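Local coordinates for immunogenic protein MPT63/MPB63 (Mycobacterium tuberculosis, PDB 1LMI) that is of unknown molecular function but is a major secreted, immunogenic protein of the tubercle bacillus built as a beta-sandwich, at residues P42-V47 against D108-S113; V47-A52 against T102-F107; A52-I57 against A93-G98. All coordinates share one frame; numbering follows the deposited sequence.

Overall arrangement
All three contacts string along strand 46-56, two of them through its pairing with strand 100-109, an edge strand of a four-stranded antiparallel sheet. Contact 2 is the middle, partly buried, with regular backbone pairing, apolar side chains on the face toward the other sheet and mostly polar ones, together with Val47 and Tyr106, on the opposite face. Contact 1 shares Val47 with it and is a surface contact where the pairing runs out and a carboxylate grips loop amides. Contact 3 shares Ala52 with contact 2 and sits at the other end, where the strand meets the loop before strand 100-109 through one backbone bond and a small apolar cluster. Contacts 1 and 3 have centres about 29 Å apart.

Contact 1 (P42-V47 against D108-S113); sequences PVAGQV and DVTGPS
Gln46 and Val109 form an antiparallel hydrogen-bonded pair, in which Gln46 N donates a hydrogen bond to Val109 O at 2.9 Å and Val109 N donates one to Gln46 O at 2.8 Å; next to it, Val47 and Asp108 make a non-hydrogen-bonded pair. Before Gln46 the chain is loop, and the side chain of Asp108 takes over the pairing. Its CG stands anti to the backbone N (chi1 -175°), and the carboxylate reaches the loop with both oxygens: Asp108 OD2 accepts a nearly straight bond from Ala44 N at 2.7 Å, while Asp108 OD1 accepts a more bent one, 145° at the hydrogen, from Gly45 N at 2.8 Å. Each oxygen uses its syn lone pair; a carboxylate suits the place because its two oxygens can accept from two successive amides. This is one end of a sheet of the beta-sandwich, where strand 46-56 begins and strand 100-109 ends. Gly45 suits the tight approach, since a CB there would clash with Val109 O, and its CA instead makes a CA-H...O contact with that oxygen. Around the carboxylate lie small apolar groups: Val43 CG1 comes 3.7 Å from Asp108 OD1, and Ala44 CB meets Thr110 CG2 at 3.9 Å. On the other face, Val109 packs against Trp48 and Tyr78.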
loop_
_atom_site.group_PDB
_atom_site.type_symbol
_atom_site.label_atom_id
_atom_site.label_comp_id
_atom_site.label_asym_id
_atom_site.label_seq_id
_atom_site.Cartn_x
_atom_site.Cartn_y
_atom_site.Cartn_z
ATOM N N PRO A 42 -7.978 6.711 16.835
ATOM C CA PRO A 42 -7.102 6.779 18.024
ATOM C C PRO A 42 -5.622 6.577 17.722
ATOM O O PRO A 42 -4.989 5.579 18.026
ATOM C CB PRO A 42 -7.660 5.623 18.875
ATOM C CG PRO A 42 -8.068 4.593 17.873
ATOM C CD PRO A 42 -8.640 5.399 16.734
ATOM N N VAL A 43 -4.988 7.584 17.122
ATOM C CA VAL A 43 -3.549 7.613 16.835
ATOM C C VAL A 43 -2.682 7.520 18.067
ATOM O O VAL A 43 -2.889 8.347 18.994
ATOM C CB VAL A 43 -3.265 8.960 16.122
ATOM C CG1 VAL A 43 -1.761 9.177 15.926
ATOM C CG2 VAL A 43 -3.992 9.058 14.789
ATOM N N ALA A 44 -1.734 6.598 18.137
ATOM C CA ALA A 44 -0.861 6.460 19.289
ATOM C C ALA A 44 0.506 7.091 19.055
ATOM O O ALA A 44 1.211 7.448 20.004
ATOM C CB ALA A 44 -0.631 5.000 19.679
ATOM N N GLY A 45 0.885 7.201 17.789
ATOM C CA GLY A 45 2.213 7.720 17.505
ATOM C C GLY A 45 2.115 8.882 16.527
ATOM O O GLY A 45 1.353 9.838 16.704
ATOM N N GLN A 46 2.939 8.768 15.476
ATOM C CA GLN A 46 2.980 9.768 14.430
ATOM C C GLN A 46 2.331 9.262 13.130
ATOM O O GLN A 46 2.747 8.196 12.681
ATOM C CB GLN A 46 4.448 10.114 14.153
ATOM C CG GLN A 46 4.613 11.040 12.950
ATOM C CD GLN A 46 4.107 12.433 13.213
ATOM O OE1 GLN A 46 4.441 13.052 14.231
ATOM N NE2 GLN A 46 3.309 12.975 12.311
ATOM N N VAL A 47 1.425 10.042 12.570
ATOM C CA VAL A 47 0.831 9.563 11.310
ATOM C C VAL A 47 1.867 9.676 10.178
ATOM O O VAL A 47 2.511 10.711 10.044
ATOM C CB VAL A 47 -0.421 10.325 10.907
ATOM C CG1 VAL A 47 -0.974 9.822 9.576
ATOM C CG2 VAL A 47 -1.489 10.227 12.000
ATOM N N ASP A 108 0.080 4.426 11.499
ATOM C CA ASP A 108 0.320 5.043 12.814
ATOM C C ASP A 108 1.667 4.569 13.319
ATOM O O ASP A 108 1.828 3.438 13.773
ATOM C CB ASP A 108 -0.805 4.626 13.769
ATOM C CG ASP A 108 -0.740 5.288 15.125
ATOM O OD1 ASP A 108 0.167 6.137 15.305
ATOM O OD2 ASP A 108 -1.599 4.944 15.978
ATOM N N VAL A 109 2.717 5.404 13.183
ATOM C CA VAL A 109 4.058 4.940 13.483
ATOM C C VAL A 109 4.361 5.157 14.967
ATOM O O VAL A 109 4.459 6.291 15.416
ATOM C CB VAL A 109 5.082 5.656 12.578
ATOM C CG1 VAL A 109 6.515 5.355 13.006
ATOM C CG2 VAL A 109 4.866 5.282 11.108
ATOM N N THR A 110 4.472 4.040 15.660
ATOM C CA THR A 110 4.696 4.095 17.096
ATOM C C THR A 110 6.101 3.702 17.508
ATOM O O THR A 110 6.433 3.678 18.704
ATOM C CB THR A 110 3.719 3.106 17.790
ATOM O OG1 THR A 110 3.927 1.839 17.190
ATOM C CG2 THR A 110 2.287 3.557 17.603
ATOM N N GLY A 111 6.979 3.354 16.599
ATOM C CA GLY A 111 8.351 3.013 16.886
ATOM C C GLY A 111 9.294 3.703 15.894
ATOM O O GLY A 111 8.952 4.821 15.483
ATOM N N PRO A 112 10.379 3.065 15.560
ATOM C CA PRO A 112 11.312 3.637 14.571
ATOM C C PRO A 112 10.584 3.948 13.262
ATOM O O PRO A 112 9.586 3.302 12.886
ATOM C CB PRO A 112 12.352 2.546 14.347
ATOM C CG PRO A 112 12.317 1.725 15.603
ATOM C CD PRO A 112 10.877 1.754 16.041
ATOM N N SER A 113 11.083 4.968 12.568
ATOM C CA SER A 113 10.462 5.371 11.322
ATOM C C SER A 113 10.571 4.326 10.212
ATOM O O SER A 113 11.637 3.734 10.000
ATOM C CB SER A 113 11.102 6.673 10.825
ATOM O OG SER A 113 10.965 7.736 11.759
#

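Contact 2 (V47-A52 against T102-F107); sequences VWEATA and TGKIYF
Ala50, Ile105 and Phe107 make the apolar centre: Ala50 CB lies 4.1 Å from Ile105 CG1 and 4.3 Å from Phe107 CE2, its small methyl meeting both larger side chains from the same side. Ala52 CB extends the row to Ile105 CD1, and Phe68 and Ala70 of the other sheet cover this face. Between the strands, paired backbone bonds join Trp48 with Phe107, Ala50 with Ile105 and Ala52 with Gly103. The last pair is nearly in line with its carbonyls, and Gly103 has backbone angles at which a CB would jam against the preceding carbonyl O. On the reverse face Val47 CG1 touches Tyr106 CD1 at 3.8 Å, and Glu49 CB lies 3.7 Å from Tyr106 CE1. Farther out, Tyr106 OH hydrogen-bonds to Pro87 O and Glu49 OE1 to Ser34 OG, and a water in the plane of the tyrosine ring donates to both OH and OE1. Lys104 lays its CD 3.4 Å from Thr51 OG1, and its NZ makes only a long salt bridge with Glu49 OE2, whose position is less sure. An apolar inner face backed by a mixed, largely polar outer one is what a sheet of a beta-sandwich characteristically displays.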
loop_
_atom_site.group_PDB
_atom_site.type_symbol
_atom_site.label_atom_id
_atom_site.label_comp_id
_atom_site.label_asym_id
_atom_site.label_seq_id
_atom_site.Cartn_x
_atom_site.Cartn_y
_atom_site.Cartn_z
ATOM N N VAL A 47 1.425 10.042 12.570
ATOM C CA VAL A 47 0.831 9.563 11.310
ATOM C C VAL A 47 1.867 9.676 10.178
ATOM O O VAL A 47 2.511 10.711 10.044
ATOM C CB VAL A 47 -0.421 10.325 10.907
ATOM C CG1 VAL A 47 -0.974 9.822 9.576
ATOM C CG2 VAL A 47 -1.489 10.227 12.000
ATOM N N TRP A 48 2.004 8.588 9.436
ATOM C CA TRP A 48 2.817 8.574 8.217
ATOM C C TRP A 48 1.877 8.353 7.036
ATOM O O TRP A 48 0.721 7.923 7.149
ATOM C CB TRP A 48 3.882 7.471 8.248
ATOM C CG TRP A 48 5.111 7.946 8.973
ATOM C CD1 TRP A 48 5.136 8.456 10.247
ATOM C CD2 TRP A 48 6.440 7.962 8.461
ATOM N NE1 TRP A 48 6.444 8.780 10.567
ATOM C CE2 TRP A 48 7.253 8.486 9.485
ATOM C CE3 TRP A 48 7.051 7.573 7.242
ATOM C CZ2 TRP A 48 8.619 8.647 9.347
ATOM C CZ3 TRP A 48 8.406 7.737 7.117
ATOM C CH2 TRP A 48 9.187 8.266 8.154
ATOM N N GLU A 49 2.375 8.676 5.845
ATOM C CA GLU A 49 1.622 8.487 4.628
ATOM C C GLU A 49 2.533 7.898 3.531
ATOM O O GLU A 49 3.751 7.956 3.614
ATOM C CB GLU A 49 1.001 9.789 4.122
ATOM C CG GLU A 49 2.036 10.861 3.766
ATOM C CD GLU A 49 1.436 12.089 3.137
ATOM O OE1 GLU A 49 0.756 12.881 3.845
ATOM O OE2 GLU A 49 1.600 12.306 1.931
ATOM N N ALA A 50 1.866 7.328 2.519
ATOM C CA ALA A 50 2.541 7.054 1.258
ATOM C C ALA A 50 1.502 7.361 0.158
ATOM O O ALA A 50 0.293 7.468 0.390
ATOM C CB ALA A 50 3.103 5.660 1.126
ATOM N N THR A 51 1.977 7.521 -1.069
ATOM C CA THR A 51 1.118 7.690 -2.229
ATOM C C THR A 51 1.158 6.428 -3.081
ATOM O O THR A 51 2.217 5.998 -3.548
ATOM C CB THR A 51 1.562 8.886 -3.068
ATOM O OG1 THR A 51 1.447 10.085 -2.265
ATOM C CG2 THR A 51 0.678 9.022 -4.298
ATOM N N ALA A 52 0.001 5.802 -3.245
ATOM C CA ALA A 52 -0.117 4.512 -3.918
ATOM C C ALA A 52 -1.039 4.635 -5.131
ATOM O O ALA A 52 -2.032 5.369 -5.065
ATOM C CB ALA A 52 -0.659 3.458 -2.985
ATOM N N THR A 102 -5.440 6.421 -7.796
ATOM C CA THR A 102 -4.337 6.834 -6.935
ATOM C C THR A 102 -4.843 7.540 -5.686
ATOM O O THR A 102 -5.976 8.035 -5.635
ATOM C CB THR A 102 -3.368 7.727 -7.755
ATOM O OG1 THR A 102 -2.129 7.873 -7.068
ATOM C CG2 THR A 102 -3.954 9.140 -7.867
ATOM N N GLY A 103 -3.964 7.597 -4.688
ATOM C CA GLY A 103 -4.330 8.392 -3.504
ATOM C C GLY A 103 -3.385 8.050 -2.373
ATOM O O GLY A 103 -2.413 7.306 -2.507
ATOM N N LYS A 104 -3.687 8.614 -1.200
ATOM C CA LYS A 104 -2.869 8.308 -0.038
ATOM C C LYS A 104 -3.313 7.094 0.761
ATOM O O LYS A 104 -4.473 6.697 0.778
ATOM C CB LYS A 104 -2.920 9.519 0.924
ATOM C CG LYS A 104 -2.523 10.821 0.240
ATOM C CD LYS A 104 -1.068 10.806 -0.160
ATOM C CE LYS A 104 -0.364 12.143 -0.057
ATOM N NZ LYS A 104 -1.110 13.297 -0.610
ATOM N N ILE A 105 -2.330 6.534 1.466
ATOM C CA ILE A 105 -2.582 5.501 2.480
ATOM C C ILE A 105 -1.846 5.983 3.723
ATOM O O ILE A 105 -0.830 6.680 3.603
ATOM C CB ILE A 105 -2.093 4.115 2.033
ATOM C CG1 ILE A 105 -0.645 4.115 1.522
ATOM C CG2 ILE A 105 -3.018 3.489 0.973
ATOM C CD1 ILE A 105 -0.089 2.734 1.234
ATOM N N TYR A 106 -2.345 5.672 4.902
ATOM C CA TYR A 106 -1.761 6.148 6.152
ATOM C C TYR A 106 -1.355 5.034 7.104
ATOM O O TYR A 106 -1.865 3.924 7.005
ATOM C CB TYR A 106 -2.801 7.062 6.826
ATOM C CG TYR A 106 -3.088 8.299 5.986
ATOM C CD1 TYR A 106 -2.194 9.350 6.015
ATOM C CD2 TYR A 106 -4.212 8.400 5.177
ATOM C CE1 TYR A 106 -2.413 10.496 5.270
ATOM C CE2 TYR A 106 -4.440 9.542 4.420
ATOM C CZ TYR A 106 -3.535 10.581 4.477
ATOM O OH TYR A 106 -3.768 11.706 3.705
ATOM N N PHE A 107 -0.455 5.356 8.035
ATOM C CA PHE A 107 0.064 4.413 9.029
ATOM C C PHE A 107 0.212 5.119 10.386
ATOM O O PHE A 107 0.473 6.332 10.397
ATOM C CB PHE A 107 1.423 3.849 8.605
ATOM C CG PHE A 107 1.475 3.326 7.182
ATOM C CD1 PHE A 107 1.106 2.038 6.872
ATOM C CD2 PHE A 107 1.906 4.173 6.171
ATOM C CE1 PHE A 107 1.151 1.606 5.572
ATOM C CE2 PHE A 107 1.944 3.731 4.845
ATOM C CZ PHE A 107 1.563 2.443 4.539
HETATM O O HOH W 1 1.484 14.997 0.844
HETATM O O HOH W 2 -2.088 13.709 3.087
#

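Contact 3 (A52-I57 against A93-G98); sequences ATVNAI and ATIPQG
Ala56 and Gly98 join a strand end to a loop, a partly buried contact at one end of the four-stranded sheet, where strand 46-56 nears a corner of the chain at Ile57 and the 93-98 loop leads into strand 100-109. One backbone hydrogen bond ties them: Gly98 N donates to Ala56 O at 2.8 Å, with 175° at the hydrogen and the donor in the carbonyl plane. The same oxygen receives a CA-H...O contact from Gln97 CA, so two neighbouring residues of the loop converge on one acceptor. Gly98 has a positive phi (94°), at which a CB would press on the carbonyl O of Gln97; glycine therefore suits this turn of the chain.

Beside the bond is a small apolar cluster. The CB of Ile95 points toward the strand, with CG1 between the backbone N and the carbonyl carbon (chi1 55°), and Ile95 CD1 reaches Ala56 CB at 3.6 Å and Val54 CG1 at 4.2 Å. Ala56 is short enough for the loop to come close, its CB also lying 3.5 Å from Pro96 O. Val54 and Ala56, two residues apart on the strand, both direct their CB toward the loop. In the beta-sandwich this places Ile95 against the end of one sheet, and Val61 from the following loop packs on Val54 and Ala56 too.

Gln97 CG stands anti to the backbone N, 3.5 Å from Ile57 O; the chain extends beyond it, and OE1 hydrogen-bonds to Gly59 N. Asn55, whose CB points away from the loop, still joins it through a water that donates to Asn55 OD1 at 3.2 Å and to Gly98 O at 2.8 Å; its ND2 hydrogen-bonds to Glu12 OE2.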
loop_
_atom_site.group_PDB
_atom_site.type_symbol
_atom_site.label_atom_id
_atom_site.label_comp_id
_atom_site.label_asym_id
_atom_site.label_seq_id
_atom_site.Cartn_x
_atom_site.Cartn_y
_atom_site.Cartn_z
ATOM N N ALA A 52 0.001 5.802 -3.245
ATOM C CA ALA A 52 -0.117 4.512 -3.918
ATOM C C ALA A 52 -1.039 4.635 -5.131
ATOM O O ALA A 52 -2.032 5.369 -5.065
ATOM C CB ALA A 52 -0.659 3.458 -2.985
ATOM N N THR A 53 -0.648 3.938 -6.175
ATOM C CA THR A 53 -1.391 3.917 -7.438
ATOM C C THR A 53 -1.550 2.471 -7.915
ATOM O O THR A 53 -0.554 1.740 -8.007
ATOM C CB THR A 53 -0.669 4.713 -8.535
ATOM O OG1 THR A 53 -0.378 6.046 -8.056
ATOM C CG2 THR A 53 -1.555 4.880 -9.771
ATOM N N VAL A 54 -2.787 2.057 -8.202
ATOM C CA VAL A 54 -3.039 0.719 -8.745
ATOM C C VAL A 54 -3.435 0.843 -10.214
ATOM O O VAL A 54 -4.143 1.795 -10.610
ATOM C CB VAL A 54 -4.074 -0.038 -7.915
ATOM C CG1 VAL A 54 -5.422 0.671 -7.881
ATOM C CG2 VAL A 54 -4.178 -1.449 -8.495
ATOM N N ASN A 55 -2.954 -0.080 -10.991
ATOM C CA ASN A 55 -3.093 -0.108 -12.448
ATOM C C ASN A 55 -3.749 -1.416 -12.852
ATOM O O ASN A 55 -3.170 -2.460 -12.584
ATOM C CB ASN A 55 -1.698 0.027 -13.058
ATOM C CG ASN A 55 -1.723 0.135 -14.560
ATOM O OD1 ASN A 55 -2.789 0.129 -15.179
ATOM N ND2 ASN A 55 -0.523 0.242 -15.138
ATOM N N ALA A 56 -4.938 -1.350 -13.441
ATOM C CA ALA A 56 -5.639 -2.586 -13.838
ATOM C C ALA A 56 -5.111 -3.037 -15.188
ATOM O O ALA A 56 -5.562 -2.623 -16.256
ATOM C CB ALA A 56 -7.111 -2.295 -13.797
ATOM N N ILE A 57 -4.094 -3.876 -15.200
ATOM C CA ILE A 57 -3.428 -4.223 -16.462
ATOM C C ILE A 57 -4.239 -5.279 -17.199
ATOM O O ILE A 57 -4.381 -5.188 -18.420
ATOM C CB ILE A 57 -1.997 -4.677 -16.159
ATOM C CG1 ILE A 57 -1.148 -3.507 -15.626
ATOM C CG2 ILE A 57 -1.346 -5.356 -17.347
ATOM C CD1 ILE A 57 0.240 -3.894 -15.135
ATOM N N ALA A 93 -12.816 1.724 -4.783
ATOM C CA ALA A 93 -13.705 1.270 -5.860
ATOM C C ALA A 93 -13.023 0.407 -6.916
ATOM O O ALA A 93 -11.828 0.548 -7.194
ATOM C CB ALA A 93 -14.326 2.483 -6.555
ATOM N N THR A 94 -13.805 -0.494 -7.520
ATOM C CA THR A 94 -13.336 -1.354 -8.600
ATOM C C THR A 94 -13.047 -0.527 -9.842
ATOM O O THR A 94 -13.813 0.355 -10.230
ATOM C CB THR A 94 -14.405 -2.411 -8.952
ATOM O OG1 THR A 94 -14.621 -3.225 -7.793
ATOM C CG2 THR A 94 -13.974 -3.375 -10.034
ATOM N N ILE A 95 -11.914 -0.827 -10.474
ATOM C CA ILE A 95 -11.582 -0.061 -11.694
ATOM C C ILE A 95 -11.456 -1.010 -12.870
ATOM O O ILE A 95 -10.882 -2.092 -12.780
ATOM C CB ILE A 95 -10.262 0.686 -11.527
ATOM C CG1 ILE A 95 -9.133 -0.248 -11.136
ATOM C CG2 ILE A 95 -10.442 1.827 -10.530
ATOM C CD1 ILE A 95 -7.745 0.326 -11.410
ATOM N N PRO A 96 -11.972 -0.618 -14.032
ATOM C CA PRO A 96 -11.887 -1.460 -15.210
ATOM C C PRO A 96 -10.470 -1.533 -15.775
ATOM O O PRO A 96 -9.620 -0.657 -15.509
ATOM C CB PRO A 96 -12.776 -0.736 -16.237
ATOM C CG PRO A 96 -12.838 0.676 -15.765
ATOM C CD PRO A 96 -12.630 0.673 -14.268
ATOM N N GLN A 97 -10.233 -2.575 -16.564
ATOM C CA GLN A 97 -8.958 -2.763 -17.225
ATOM C C GLN A 97 -8.537 -1.501 -17.984
ATOM O O GLN A 97 -9.366 -0.906 -18.683
ATOM C CB GLN A 97 -9.048 -3.923 -18.236
ATOM C CG GLN A 97 -7.709 -4.256 -18.872
ATOM C CD GLN A 97 -7.787 -5.489 -19.756
ATOM O OE1 GLN A 97 -8.306 -6.518 -19.310
ATOM N NE2 GLN A 97 -7.285 -5.368 -20.969
ATOM N N GLY A 98 -7.269 -1.140 -17.837
ATOM C CA GLY A 98 -6.708 -0.001 -18.563
ATOM C C GLY A 98 -6.757 1.299 -17.777
ATOM O O GLY A 98 -6.124 2.254 -18.191
HETATM O O HOH W 3 -3.470 2.385 -17.397
#